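Local coordinates for protein branched-chain-amino-acid aminotransferase (Pseudomonas aeruginosa, PDB 6NST) that probably catalyses pyridoxal-phosphate-dependent amino-group transfer between leucine, isoleucine or valine and 2-oxoglutarate in branched-chain amino acid biosynthesis, at residues Ala43-Pro47 with Val292-Thr296; Val207-Val213 with Lys235-Ile241. The protein carries 1 engineered substitution. Numbering follows the deposited sequence.

Contact 1: residues Ala43-Pro47 with Val292-Thr296; sequences AYDTP and VSGKT
This is a van der Waals contact between the end of strand 36-46 and the turn that follows helix 279-292. Residues 43-46 are extended, and P47 starts a turn. V292 is still helical, and G294 leaves the helix with positive phi (77°). Residues 44-47 and 292-295 run in nearly the same direction, 22° apart, with T46 CA 4.7 Å from G294 CA. Y44 (chi1 m) points toward the helix end. V292 CG2 sits over the face of the Y44 ring, 3.6 Å from the ring centroid, in a CH-pi contact. Y44 CE2 lies 3.6 Å from V292 CB. S293 O receives a CA-H...O contact from T46 CA (3.2 Å) and touches P47 CD (3.3 Å). A CB on G294 would clash with P47 CD and T46 CB, so glycine suits both the phi angle and the close fit. T46 OG1 hydrogen-bonds to G49 O, and S293 OG to F289 O. The contact bridges the two domains of a fold type IV aminotransferase, small-domain strand to large-domain helix.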
ATOM      1  N   ALA A  43     -33.894  13.710  17.729  1.00 28.99           N
ATOM      2  CA  ALA A  43     -35.326  13.740  17.988  1.00 34.20           C
ATOM      3  C   ALA A  43     -35.899  14.977  17.315  1.00 31.64           C
ATOM      4  O   ALA A  43     -35.378  16.082  17.497  1.00 24.83           O
ATOM      5  CB  ALA A  43     -35.627  13.754  19.489  1.00 31.39           C
ATOM      6  N   TYR A  44     -36.954  14.788  16.529  1.00 23.27           N
ATOM      7  CA  TYR A  44     -37.567  15.867  15.771  1.00 28.03           C
ATOM      8  C   TYR A  44     -38.973  16.159  16.278  1.00 31.32           C
ATOM      9  O   TYR A  44     -39.634  15.312  16.887  1.00 36.13           O
ATOM     10  CB  TYR A  44     -37.622  15.532  14.278  1.00 23.69           C
ATOM     11  CG  TYR A  44     -36.282  15.583  13.593  1.00 30.40           C
ATOM     12  CD1 TYR A  44     -35.809  16.765  13.043  1.00 21.86           C
ATOM     13  CD2 TYR A  44     -35.488  14.449  13.495  1.00 30.67           C
ATOM     14  CE1 TYR A  44     -34.583  16.817  12.416  1.00 20.76           C
ATOM     15  CE2 TYR A  44     -34.261  14.494  12.866  1.00 28.80           C
ATOM     16  CZ  TYR A  44     -33.811  15.679  12.331  1.00 20.54           C
ATOM     17  OH  TYR A  44     -32.585  15.727  11.705  1.00 34.93           O
ATOM     18  N   ASP A  45     -39.420  17.382  16.011  1.00 30.58           N
ATOM     19  CA  ASP A  45     -40.779  17.808  16.321  1.00 40.67           C
ATOM     20  C   ASP A  45     -41.697  17.359  15.190  1.00 43.61           C
ATOM     21  O   ASP A  45     -41.644  17.908  14.084  1.00 54.64           O
ATOM     22  CB  ASP A  45     -40.824  19.322  16.508  1.00 44.89           C
ATOM     23  CG  ASP A  45     -42.201  19.825  16.889  1.00 51.34           C
ATOM     24  OD1 ASP A  45     -43.033  19.019  17.353  1.00 59.34           O
ATOM     25  OD2 ASP A  45     -42.452  21.034  16.715  1.00 60.06           O
ATOM     26  N   THR A  46     -42.532  16.362  15.458  1.00 36.34           N
ATOM     27  CA  THR A  46     -43.449  15.802  14.479  1.00 30.10           C
ATOM     28  C   THR A  46     -44.892  16.140  14.839  1.00 47.10           C
ATOM     29  O   THR A  46     -45.188  16.491  15.985  1.00 37.90           O
ATOM     30  CB  THR A  46     -43.291  14.279  14.396  1.00 23.18           C
ATOM     31  OG1 THR A  46     -43.964  13.671  15.504  1.00 24.86           O
ATOM     32  CG2 THR A  46     -41.821  13.894  14.425  1.00 28.22           C
ATOM     33  N   PRO A  47     -45.817  16.057  13.875  1.00 56.22           N
ATOM     34  CA  PRO A  47     -47.231  16.307  14.206  1.00 59.47           C
ATOM     35  C   PRO A  47     -47.763  15.413  15.311  1.00 54.15           C
ATOM     36  O   PRO A  47     -48.664  15.828  16.051  1.00 58.53           O
ATOM     37  CB  PRO A  47     -47.948  16.048  12.874  1.00 63.00           C
ATOM     38  CG  PRO A  47     -46.918  16.339  11.839  1.00 56.78           C
ATOM     39  CD  PRO A  47     -45.616  15.879  12.425  1.00 52.03           C
ATOM     40  N   VAL A 292     -38.146  12.926   8.596  1.00 24.01           N
ATOM     41  CA  VAL A 292     -37.749  12.987  10.000  1.00 33.33           C
ATOM     42  C   VAL A 292     -38.704  13.862  10.807  1.00 38.21           C
ATOM     43  O   VAL A 292     -38.911  13.621  12.002  1.00 39.52           O
ATOM     44  CB  VAL A 292     -36.292  13.474  10.128  1.00 29.37           C
ATOM     45  CG1 VAL A 292     -35.356  12.549   9.366  1.00 22.12           C
ATOM     46  CG2 VAL A 292     -36.147  14.909   9.641  1.00 27.82           C
ATOM     47  N   SER A 293     -39.306  14.872  10.182  1.00 32.58           N
ATOM     48  CA  SER A 293     -40.195  15.791  10.882  1.00 29.25           C
ATOM     49  C   SER A 293     -41.648  15.340  10.869  1.00 27.91           C
ATOM     50  O   SER A 293     -42.499  16.031  11.437  1.00 30.57           O
ATOM     51  CB  SER A 293     -40.095  17.196  10.276  1.00 31.52           C
ATOM     52  OG  SER A 293     -40.638  17.226   8.967  1.00 39.00           O
ATOM     53  N   GLY A 294     -41.955  14.210  10.236  1.00 28.94           N
ATOM     54  CA  GLY A 294     -43.308  13.698  10.224  1.00 28.79           C
ATOM     55  C   GLY A 294     -44.263  14.399   9.285  1.00 36.02           C
ATOM     56  O   GLY A 294     -45.468  14.128   9.343  1.00 37.41           O
ATOM     57  N   LYS A 295     -43.775  15.298   8.425  1.00 40.47           N
ATOM     58  CA  LYS A 295     -44.650  15.908   7.431  1.00 43.32           C
ATOM     59  C   LYS A 295     -45.179  14.880   6.442  1.00 45.58           C
ATOM     60  O   LYS A 295     -46.232  15.099   5.834  1.00 49.57           O
ATOM     61  CB  LYS A 295     -43.915  17.029   6.692  1.00 44.06           C
ATOM     62  CG  LYS A 295     -43.509  18.189   7.588  1.00 48.26           C
ATOM     63  CD  LYS A 295     -42.774  19.266   6.811  1.00 46.43           C
ATOM     64  CE  LYS A 295     -42.330  20.393   7.729  1.00 53.22           C
ATOM     65  NZ  LYS A 295     -41.615  21.465   6.986  1.00 61.04           N
ATOM     66  N   THR A 296     -44.469  13.769   6.271  1.00 45.13           N
ATOM     67  CA  THR A 296     -44.935  12.620   5.509  1.00 57.18           C
ATOM     68  C   THR A 296     -45.149  11.463   6.472  1.00 61.69           C
ATOM     69  O   THR A 296     -44.267  11.155   7.280  1.00 71.54           O
ATOM     70  CB  THR A 296     -43.928  12.229   4.425  1.00 71.16           C
ATOM     71  OG1 THR A 296     -43.698  13.345   3.555  1.00 80.70           O
ATOM     72  CG2 THR A 296     -44.446  11.050   3.613  1.00 68.93           C
TER

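Contact 2: residues Val207-Val213 with Lys235-Ile241; sequences VIYTPEV and KLVEKRI
Strands 207-210 and 235-238 are parallel neighbours in a mixed sheet. They belong to a beta-alpha-beta unit with helix 220-231. Their axes approach to 4.6 Å and cross at -23°. I208 pairs with L236, Y209 with V237 and T210 with E238.

Four backbone hydrogen bonds alternate between the strands: I208 N to K235 O (2.8 Å), V237 N to I208 O (2.7 Å), T210 N to V237 O (3.1 Å) and K239 N to T210 O (3.3 Å). CA-H...O contacts reinforce them, one past the strands, from P211 CA to K239 O (3.4 Å).

V207, Y209 and V237 share one face: V207 CG1 is 3.9 Å from V237 CG2, and Y209 CD2 is 3.6 Å from V237 CB. I208, T210 and L236 share the other, which helix 220-231 covers. There I208 CG2 meets L236 CD1 at 3.7 Å. I241 reaches P211 CD with its CD1 (3.8 Å). Past T210 the chain bends toward 235-241, with E212 CA 4.7 Å from E238 CA and E212 OE2 3.4 Å from R240 CG.

K239 (chi1 p) lays its CE 3.6 Å from Y209 CD2. Salt bridges join K239 to E245, E238 to R222, and R240 to E189 of this chain and of the second subunit.

The backbone ladder and apolar side chains on both faces thus hold the strands together; charged ends bind helices and a neighbouring subunit.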
ATOM      1  N   VAL A 207     -27.793  10.633 -12.160  1.00 23.00           N
ATOM      2  CA  VAL A 207     -27.515   9.385 -11.461  1.00 28.03           C
ATOM      3  C   VAL A 207     -26.747   9.708 -10.188  1.00 21.12           C
ATOM      4  O   VAL A 207     -25.837  10.544 -10.195  1.00 14.93           O
ATOM      5  CB  VAL A 207     -26.731   8.402 -12.354  1.00 33.05           C
ATOM      6  CG1 VAL A 207     -26.486   7.091 -11.621  1.00 17.49           C
ATOM      7  CG2 VAL A 207     -27.480   8.159 -13.654  1.00 32.18           C
ATOM      8  N   ILE A 208     -27.121   9.052  -9.096  1.00 13.68           N
ATOM      9  CA  ILE A 208     -26.471   9.259  -7.807  1.00 13.97           C
ATOM     10  C   ILE A 208     -25.317   8.275  -7.674  1.00 18.88           C
ATOM     11  O   ILE A 208     -25.481   7.073  -7.911  1.00 31.81           O
ATOM     12  CB  ILE A 208     -27.473   9.093  -6.654  1.00 14.59           C
ATOM     13  CG1 ILE A 208     -28.672  10.019  -6.853  1.00 14.09           C
ATOM     14  CG2 ILE A 208     -26.796   9.371  -5.320  1.00 16.34           C
ATOM     15  CD1 ILE A 208     -29.797   9.778  -5.874  1.00 18.27           C
ATOM     16  N   TYR A 209     -24.149   8.786  -7.304  1.00 15.92           N
ATOM     17  CA  TYR A 209     -22.989   7.960  -7.003  1.00 17.63           C
ATOM     18  C   TYR A 209     -22.557   8.216  -5.568  1.00 13.77           C
ATOM     19  O   TYR A 209     -22.653   9.342  -5.071  1.00 19.23           O
ATOM     20  CB  TYR A 209     -21.829   8.247  -7.963  1.00 16.85           C
ATOM     21  CG  TYR A 209     -22.157   7.989  -9.416  1.00 18.10           C
ATOM     22  CD1 TYR A 209     -22.701   8.989 -10.212  1.00 14.33           C
ATOM     23  CD2 TYR A 209     -21.926   6.746  -9.990  1.00 26.46           C
ATOM     24  CE1 TYR A 209     -23.006   8.759 -11.541  1.00 20.28           C
ATOM     25  CE2 TYR A 209     -22.226   6.505 -11.321  1.00 20.48           C
ATOM     26  CZ  TYR A 209     -22.765   7.517 -12.090  1.00 24.69           C
ATOM     27  OH  TYR A 209     -23.068   7.287 -13.413  1.00 32.42           O
ATOM     28  N   THR A 210     -22.093   7.166  -4.900  1.00 11.74           N
ATOM     29  CA  THR A 210     -21.612   7.272  -3.533  1.00 11.62           C
ATOM     30  C   THR A 210     -20.591   6.170  -3.310  1.00 23.28           C
ATOM     31  O   THR A 210     -20.692   5.103  -3.928  1.00 22.53           O
ATOM     32  CB  THR A 210     -22.763   7.165  -2.516  1.00 14.85           C
ATOM     33  OG1 THR A 210     -22.265   7.395  -1.193  1.00 19.19           O
ATOM     34  CG2 THR A 210     -23.424   5.791  -2.575  1.00 20.95           C
ATOM     35  N   PRO A 211     -19.582   6.405  -2.471  1.00 22.91           N
ATOM     36  CA  PRO A 211     -18.597   5.352  -2.202  1.00 16.54           C
ATOM     37  C   PRO A 211     -19.259   4.127  -1.594  1.00 23.31           C
ATOM     38  O   PRO A 211     -20.127   4.233  -0.724  1.00 24.90           O
ATOM     39  CB  PRO A 211     -17.625   6.015  -1.218  1.00 16.31           C
ATOM     40  CG  PRO A 211     -17.778   7.480  -1.464  1.00 19.14           C
ATOM     41  CD  PRO A 211     -19.221   7.680  -1.825  1.00 20.26           C
ATOM     42  N   GLU A 212     -18.854   2.957  -2.079  1.00 21.90           N
ATOM     43  CA  GLU A 212     -19.357   1.708  -1.528  1.00 37.30           C
ATOM     44  C   GLU A 212     -18.936   1.569  -0.069  1.00 38.83           C
ATOM     45  O   GLU A 212     -17.911   2.108   0.358  1.00 36.48           O
ATOM     46  CB  GLU A 212     -18.843   0.527  -2.351  1.00 42.94           C
ATOM     47  CG  GLU A 212     -17.739   0.906  -3.327  1.00 51.60           C
ATOM     48  CD  GLU A 212     -17.189  -0.282  -4.093  1.00 59.72           C
ATOM     49  OE1 GLU A 212     -17.994  -1.049  -4.664  1.00 65.06           O
ATOM     50  OE2 GLU A 212     -15.952  -0.448  -4.120  1.00 62.13           O
ATOM     51  N   VAL A 213     -19.749   0.850   0.703  1.00 48.51           N
ATOM     52  CA  VAL A 213     -19.485   0.642   2.124  1.00 58.57           C
ATOM     53  C   VAL A 213     -18.172  -0.114   2.270  1.00 66.68           C
ATOM     54  O   VAL A 213     -18.158  -1.313   2.573  1.00 71.36           O
ATOM     55  CB  VAL A 213     -20.642  -0.107   2.806  1.00 64.92           C
ATOM     56  CG1 VAL A 213     -20.545   0.028   4.319  1.00 65.51           C
ATOM     57  CG2 VAL A 213     -21.978   0.412   2.302  1.00 63.06           C
ATOM     58  N   LYS A 235     -31.707   6.524  -9.903  1.00 28.36           N
ATOM     59  CA  LYS A 235     -30.709   5.476 -10.044  1.00 30.67           C
ATOM     60  C   LYS A 235     -29.510   5.803  -9.163  1.00 32.93           C
ATOM     61  O   LYS A 235     -29.001   6.929  -9.186  1.00 32.34           O
ATOM     62  CB  LYS A 235     -30.278   5.333 -11.503  1.00 39.14           C
ATOM     63  CG  LYS A 235     -29.236   4.249 -11.729  1.00 46.09           C
ATOM     64  CD  LYS A 235     -28.800   4.186 -13.183  1.00 45.66           C
ATOM     65  CE  LYS A 235     -27.741   3.116 -13.390  1.00 46.11           C
ATOM     66  NZ  LYS A 235     -27.276   3.059 -14.802  1.00 54.96           N
ATOM     67  N   LEU A 236     -29.064   4.824  -8.381  1.00 37.37           N
ATOM     68  CA  LEU A 236     -27.971   5.019  -7.438  1.00 26.05           C
ATOM     69  C   LEU A 236     -26.927   3.934  -7.652  1.00 28.65           C
ATOM     70  O   LEU A 236     -27.265   2.751  -7.740  1.00 36.87           O
ATOM     71  CB  LEU A 236     -28.484   5.004  -5.994  1.00 25.08           C
ATOM     72  CG  LEU A 236     -27.568   5.618  -4.933  1.00 32.26           C
ATOM     73  CD1 LEU A 236     -28.390   6.359  -3.891  1.00 21.03           C
ATOM     74  CD2 LEU A 236     -26.704   4.550  -4.276  1.00 31.95           C
ATOM     75  N   VAL A 237     -25.661   4.342  -7.732  1.00 25.95           N
ATOM     76  CA  VAL A 237     -24.548   3.442  -8.003  1.00 23.13           C
ATOM     77  C   VAL A 237     -23.529   3.573  -6.880  1.00 22.27           C
ATOM     78  O   VAL A 237     -23.115   4.687  -6.536  1.00 20.50           O
ATOM     79  CB  VAL A 237     -23.894   3.746  -9.364  1.00 22.93           C
ATOM     80  CG1 VAL A 237     -22.723   2.808  -9.619  1.00 16.41           C
ATOM     81  CG2 VAL A 237     -24.921   3.651 -10.483  1.00 15.73           C
ATOM     82  N   GLU A 238     -23.133   2.440  -6.310  1.00 20.34           N
ATOM     83  CA  GLU A 238     -22.051   2.378  -5.335  1.00 16.74           C
ATOM     84  C   GLU A 238     -20.789   1.907  -6.046  1.00 27.25           C
ATOM     85  O   GLU A 238     -20.775   0.819  -6.633  1.00 30.23           O
ATOM     86  CB  GLU A 238     -22.399   1.436  -4.184  1.00 19.06           C
ATOM     87  CG  GLU A 238     -23.552   1.907  -3.319  1.00 21.72           C
ATOM     88  CD  GLU A 238     -23.960   0.877  -2.287  1.00 27.77           C
ATOM     89  OE1 GLU A 238     -24.090  -0.312  -2.650  1.00 41.30           O
ATOM     90  OE2 GLU A 238     -24.144   1.251  -1.111  1.00 35.58           O
ATOM     91  N   LYS A 239     -19.738   2.721  -5.996  1.00 28.18           N
ATOM     92  CA  LYS A 239     -18.492   2.383  -6.669  1.00 19.58           C
ATOM     93  C   LYS A 239     -17.373   3.227  -6.077  1.00 20.29           C
ATOM     94  O   LYS A 239     -17.604   4.112  -5.250  1.00 21.06           O
ATOM     95  CB  LYS A 239     -18.604   2.587  -8.184  1.00 17.89           C
ATOM     96  CG  LYS A 239     -18.708   4.035  -8.629  1.00 20.04           C
ATOM     97  CD  LYS A 239     -18.806   4.116 -10.148  1.00 29.10           C
ATOM     98  CE  LYS A 239     -18.607   5.536 -10.651  1.00 30.53           C
ATOM     99  NZ  LYS A 239     -17.239   6.028 -10.350  1.00 26.94           N
ATOM    100  N   ARG A 240     -16.150   2.929  -6.503  1.00 19.41           N
ATOM    101  CA  ARG A 240     -15.002   3.711  -6.070  1.00 21.35           C
ATOM    102  C   ARG A 240     -14.999   5.052  -6.788  1.00 18.32           C
ATOM    103  O   ARG A 240     -15.125   5.113  -8.015  1.00 32.26           O
ATOM    104  CB  ARG A 240     -13.704   2.954  -6.339  1.00 23.49           C
ATOM    105  CG  ARG A 240     -13.695   1.540  -5.793  1.00 32.98           C
ATOM    106  CD  ARG A 240     -12.439   0.802  -6.211  1.00 41.14           C
ATOM    107  NE  ARG A 240     -11.405   0.852  -5.183  1.00 42.95           N
ATOM    108  CZ  ARG A 240     -10.177   0.371  -5.342  1.00 37.93           C
ATOM    109  NH1 ARG A 240      -9.827  -0.190  -6.491  1.00 31.91           N
ATOM    110  NH2 ARG A 240      -9.298   0.453  -4.352  1.00 27.63           N
ATOM    111  N   ILE A 241     -14.862   6.127  -6.019  1.00 16.81           N
ATOM    112  CA  ILE A 241     -14.935   7.491  -6.525  1.00  9.89           C
ATOM    113  C   ILE A 241     -13.600   8.168  -6.262  1.00 11.17           C
ATOM    114  O   ILE A 241     -13.091   8.134  -5.136  1.00 11.59           O
ATOM    115  CB  ILE A 241     -16.081   8.277  -5.862  1.00 11.99           C
ATOM    116  CG1 ILE A 241     -17.431   7.644  -6.193  1.00 19.09           C
ATOM    117  CG2 ILE A 241     -16.050   9.737  -6.293  1.00 14.58           C
ATOM    118  CD1 ILE A 241     -18.595   8.302  -5.485  1.00 14.87           C
TER

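Overall arrangement
The two contacts lie in different parts of the fold. Their centres are 28 Å apart, and their nearest atoms are about 16 Å apart. They share no strand or helix. Contact 1 is at the seven-stranded antiparallel sheet. Contact 2 is in the mixed sheet. The order along the chain is 43-47, 207-213, 235-241, 292-296, so both strands of contact 2 fall between the two segments of contact 1. Contact 2 is a local pairing across one helix, within the large-domain sheet. Contact 1 spans most of the chain and ties the two domain halves together. The segment after it supplies strand 303-305 to the first sheet.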